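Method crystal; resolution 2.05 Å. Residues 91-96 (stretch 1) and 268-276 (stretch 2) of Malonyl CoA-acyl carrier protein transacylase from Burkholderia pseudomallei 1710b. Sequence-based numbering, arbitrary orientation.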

ATOM      1  N   PRO A  91     -10.272   1.303  15.157  1.00 15.82           N
ATOM      2  CA  PRO A  91     -10.980   0.401  14.273  1.00 16.06           C
ATOM      3  C   PRO A  91     -10.915  -1.036  14.777  1.00 16.04           C
ATOM      4  O   PRO A  91     -10.084  -1.370  15.620  1.00 15.34           O
ATOM      5  N   SER A  92     -11.826  -1.876  14.311  1.00 16.59           N
ATOM      6  CA  SER A  92     -11.831  -3.265  14.763  1.00 17.41           C
ATOM      7  C   SER A  92     -10.923  -4.160  13.906  1.00 16.99           C
ATOM      8  O   SER A  92     -10.572  -5.259  14.314  1.00 16.68           O
ATOM      9  N   ILE A  93     -10.580  -3.683  12.715  1.00 16.52           N
ATOM     10  CA  ILE A  93      -9.736  -4.410  11.795  1.00 15.50           C
ATOM     11  C   ILE A  93      -9.093  -3.411  10.840  1.00 14.17           C
ATOM     12  O   ILE A  93      -9.700  -2.414  10.484  1.00 13.73           O
ATOM     13  N   VAL A  94      -7.839  -3.667  10.477  1.00 13.05           N
ATOM     14  CA  VAL A  94      -7.123  -2.821   9.563  1.00 11.56           C
ATOM     15  C   VAL A  94      -6.448  -3.637   8.463  1.00 11.04           C
ATOM     16  O   VAL A  94      -6.300  -4.847   8.592  1.00 10.89           O
ATOM     17  N   ALA A  95      -6.081  -2.943   7.387  1.00  9.32           N
ATOM     18  CA  ALA A  95      -5.288  -3.484   6.296  1.00 10.26           C
ATOM     19  C   ALA A  95      -4.705  -2.282   5.564  1.00 10.33           C
ATOM     20  O   ALA A  95      -5.169  -1.132   5.732  1.00 10.40           O
ATOM     21  N   GLY A  96      -3.691  -2.528   4.758  1.00 10.58           N
ATOM     22  CA  GLY A  96      -3.154  -1.502   3.847  1.00 11.21           C
ATOM     23  C   GLY A  96      -2.561  -2.106   2.584  1.00 11.66           C
ATOM     24  O   GLY A  96      -2.158  -3.268   2.563  1.00 12.31           O
ATOM     25  N   GLN A 268     -12.929  -7.968   1.091  1.00 12.60           N
ATOM     26  CA  GLN A 268     -13.979  -8.950   1.277  1.00 13.30           C
ATOM     27  C   GLN A 268     -13.876  -9.644   2.616  1.00 13.81           C
ATOM     28  O   GLN A 268     -14.891  -9.939   3.230  1.00 14.64           O
ATOM     29  N   HIS A 269     -12.643  -9.881   3.079  1.00 14.04           N
ATOM     30  CA  HIS A 269     -12.405 -10.497   4.384  1.00 13.77           C
ATOM     31  C   HIS A 269     -12.983  -9.583   5.454  1.00 14.58           C
ATOM     32  O   HIS A 269     -13.673 -10.050   6.376  1.00 14.65           O
ATOM     33  N   ILE A 270     -12.716  -8.285   5.308  1.00 14.01           N
ATOM     34  CA  ILE A 270     -13.186  -7.273   6.270  1.00 13.82           C
ATOM     35  C   ILE A 270     -14.717  -7.269   6.331  1.00 13.33           C
ATOM     36  O   ILE A 270     -15.286  -7.303   7.412  1.00 13.42           O
ATOM     37  N   ALA A 271     -15.355  -7.249   5.164  1.00 13.48           N
ATOM     38  CA  ALA A 271     -16.802  -7.323   5.048  1.00 14.70           C
ATOM     39  C   ALA A 271     -17.383  -8.577   5.698  1.00 16.20           C
ATOM     40  O   ALA A 271     -18.430  -8.493   6.340  1.00 15.62           O
ATOM     41  N   ARG A 272     -16.734  -9.737   5.521  1.00 17.73           N
ATOM     42  CA  ARG A 272     -17.245 -11.002   6.119  1.00 18.69           C
ATOM     43  C   ARG A 272     -17.118 -10.993   7.635  1.00 19.58           C
ATOM     44  O   ARG A 272     -17.753 -11.790   8.299  1.00 18.39           O
ATOM     45  N   GLU A 273     -16.319 -10.095   8.196  1.00 20.54           N
ATOM     46  CA  GLU A 273     -16.288  -9.955   9.647  1.00 22.30           C
ATOM     47  C   GLU A 273     -17.446  -9.100  10.166  1.00 23.23           C
ATOM     48  O   GLU A 273     -17.519  -8.812  11.358  1.00 24.19           O
ATOM     49  N   GLY A 274     -18.340  -8.680   9.295  1.00 23.58           N
ATOM     50  CA  GLY A 274     -19.496  -7.880   9.733  1.00 24.37           C
ATOM     51  C   GLY A 274     -19.180  -6.381   9.845  1.00 25.13           C
ATOM     52  O   GLY A 274     -19.956  -5.632  10.428  1.00 24.80           O
ATOM     53  N   VAL A 275     -18.032  -5.960   9.304  1.00 25.08           N
ATOM     54  CA  VAL A 275     -17.730  -4.558   9.121  1.00 25.24           C
ATOM     55  C   VAL A 275     -18.447  -4.025   7.886  1.00 25.41           C
ATOM     56  O   VAL A 275     -18.319  -4.565   6.791  1.00 27.47           O
ATOM     57  N   THR A 276     -19.212  -2.961   8.058  1.00 25.37           N
ATOM     58  CA  THR A 276     -19.910  -2.303   6.969  1.00 25.18           C
ATOM     59  C   THR A 276     -19.316  -0.922   6.686  1.00 24.17           C
ATOM     60  O   THR A 276     -19.526  -0.374   5.614  1.00 24.88           O
TER

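The strand of stretch 1 and the helix of stretch 2 run nearly antiparallel, at 173°, with their axes 9.7 Å apart at closest approach. That spacing leaves room for a single layer of side chains, and the layer is almost wholly apolar: no hydrogen bond crosses between the stretches, and the 229 Å² they bury is held by shape and hydrophobicity.

Ile-93 is the centre of the contact, with the largest covered area. Its CA-to-CB bond points toward the helix, and with chi1 at t and chi2 at t the side chain is extended. Both CG2 and CD1 of Ile-93 lie against Ile-270. The branch methyl CG2 of Ile-93 lies 4.0 Å from CG2 of Ile-270 and 3.8 Å from CG2 of Val-275, bringing together a residue of the helix and one beyond its end. The terminal CD1 of Ile-93 also comes 3.9 Å from CD2 of His-269, approaching the imidazole at its edge, near the ring plane, and 4.3 Å from CG of Glu-273. A beta-branched residue with a long second arm suits this place, for it can fill the space near the backbone and still reach across the helix to His-269.

Ile-270 answers from the helix. Its rotamer, m for chi1 and t for chi2, is common for isoleucine in helices. While CG2 of Ile-270 meets Ile-93, CD1 of Ile-270 extends to 4.2 Å from CB of Ala-95. Alternation along the strand explains the pairing: Ile-93 and Ala-95 point toward the helix, whereas the intervening Val-94, with chi1 at m, points away. The methyl of Ala-95 meets the end of Ile-270 and adds a small apolar patch to the contact.

Val-275, chi1 t, continues the apolar surface after the chain has left the helix. The change of course comes at Gly-274, whose positive phi belongs to a Schellman motif; a side chain there would be jammed against the carbonyl O of Glu-273, so glycine fits. Besides touching Ile-93, CG2 of Val-275 lies 4.0 Å from OG of Ser-92. This is a van der Waals contact, and the serine hydroxyl, in the p rotamer, finds its hydrogen bond elsewhere in the structure.

The polar residues of the helical side contribute mainly carbon. His-269, chi1 t, offers a ring edge, and Glu-273, with chi1 and chi2 both m, offers its methylene CG while its carboxylate extends beyond. Such amphipathic side chains suit the margin of an apolar contact, where one part can pack against isoleucine and the polar end need not be buried with it.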

ATOM      1  CB  PRO A  91     -10.247   0.554  12.948  1.00 16.56           C
ATOM      2  CG  PRO A  91      -8.879   0.997  13.347  1.00 15.33           C
ATOM      3  CD  PRO A  91      -9.077   1.867  14.528  1.00 15.42           C
ATOM      4  CB  SER A  92     -13.246  -3.817  14.802  1.00 18.16           C
ATOM      5  OG  SER A  92     -13.959  -3.505  13.623  1.00 24.73           O
ATOM      6  CB  ILE A  93     -10.520  -5.537  11.049  1.00 15.71           C
ATOM      7  CG1 ILE A  93      -9.555  -6.446  10.250  1.00 15.44           C
ATOM      8  CG2 ILE A  93     -11.595  -4.969  10.170  1.00 15.48           C
ATOM      9  CD1 ILE A  93     -10.195  -7.847   9.859  1.00 13.59           C
ATOM     10  CB  VAL A  94      -6.071  -2.002  10.298  1.00 11.68           C
ATOM     11  CG1 VAL A  94      -6.771  -0.992  11.285  1.00 10.83           C
ATOM     12  CG2 VAL A  94      -5.091  -2.932  11.041  1.00 11.21           C
ATOM     13  CB  ALA A  95      -6.179  -4.324   5.336  1.00  9.24           C
ATOM     14  CB  GLN A 268     -13.935  -9.971   0.144  1.00 13.22           C
ATOM     15  CG  GLN A 268     -14.247  -9.323  -1.199  1.00 14.60           C
ATOM     16  CD  GLN A 268     -14.070 -10.253  -2.355  1.00 16.68           C
ATOM     17  OE1 GLN A 268     -13.246 -11.179  -2.323  1.00 14.23           O
ATOM     18  NE2 GLN A 268     -14.860 -10.014  -3.411  1.00 14.17           N
ATOM     19  CB  HIS A 269     -10.915 -10.752   4.629  1.00 14.00           C
ATOM     20  CG  HIS A 269     -10.622 -11.268   5.989  1.00 14.95           C
ATOM     21  ND1 HIS A 269     -10.349 -12.595   6.233  1.00 18.56           N
ATOM     22  CD2 HIS A 269     -10.604 -10.648   7.196  1.00 17.81           C
ATOM     23  CE1 HIS A 269     -10.135 -12.762   7.526  1.00 20.09           C
ATOM     24  NE2 HIS A 269     -10.307 -11.598   8.135  1.00 18.98           N
ATOM     25  CB  ILE A 270     -12.608  -5.857   5.919  1.00 13.48           C
ATOM     26  CG1 ILE A 270     -11.094  -5.839   6.271  1.00 12.76           C
ATOM     27  CG2 ILE A 270     -13.417  -4.774   6.630  1.00 12.34           C
ATOM     28  CD1 ILE A 270     -10.320  -4.711   5.657  1.00 13.46           C
ATOM     29  CB  ALA A 271     -17.219  -7.280   3.611  1.00 14.03           C
ATOM     30  CB  ARG A 272     -16.540 -12.267   5.558  1.00 18.80           C
ATOM     31  CG  ARG A 272     -16.929 -12.576   4.142  1.00 20.02           C
ATOM     32  CD  ARG A 272     -16.560 -14.008   3.729  1.00 21.86           C
ATOM     33  NE  ARG A 272     -15.136 -14.141   3.921  1.00 20.86           N
ATOM     34  CZ  ARG A 272     -14.228 -13.782   3.021  1.00 19.13           C
ATOM     35  NH1 ARG A 272     -14.600 -13.325   1.833  1.00 20.50           N
ATOM     36  NH2 ARG A 272     -12.942 -13.906   3.312  1.00 17.01           N
ATOM     37  CB  GLU A 273     -14.959  -9.348  10.120  1.00 22.53           C
ATOM     38  CG  GLU A 273     -13.738 -10.245   9.882  1.00 25.50           C
ATOM     39  CD  GLU A 273     -13.790 -11.509  10.695  1.00 28.79           C
ATOM     40  OE1 GLU A 273     -14.187 -11.405  11.876  1.00 31.69           O
ATOM     41  OE2 GLU A 273     -13.429 -12.593  10.167  1.00 28.80           O
ATOM     42  CB  VAL A 275     -16.201  -4.321   8.934  1.00 25.92           C
ATOM     43  CG1 VAL A 275     -15.906  -2.803   8.685  1.00 24.49           C
ATOM     44  CG2 VAL A 275     -15.429  -4.854  10.107  1.00 23.63           C
ATOM     45  CB  THR A 276     -21.398  -2.137   7.330  1.00 26.21           C
ATOM     46  OG1 THR A 276     -21.492  -1.452   8.591  1.00 28.98           O
ATOM     47  CG2 THR A 276     -22.058  -3.538   7.486  1.00 27.55           C
TER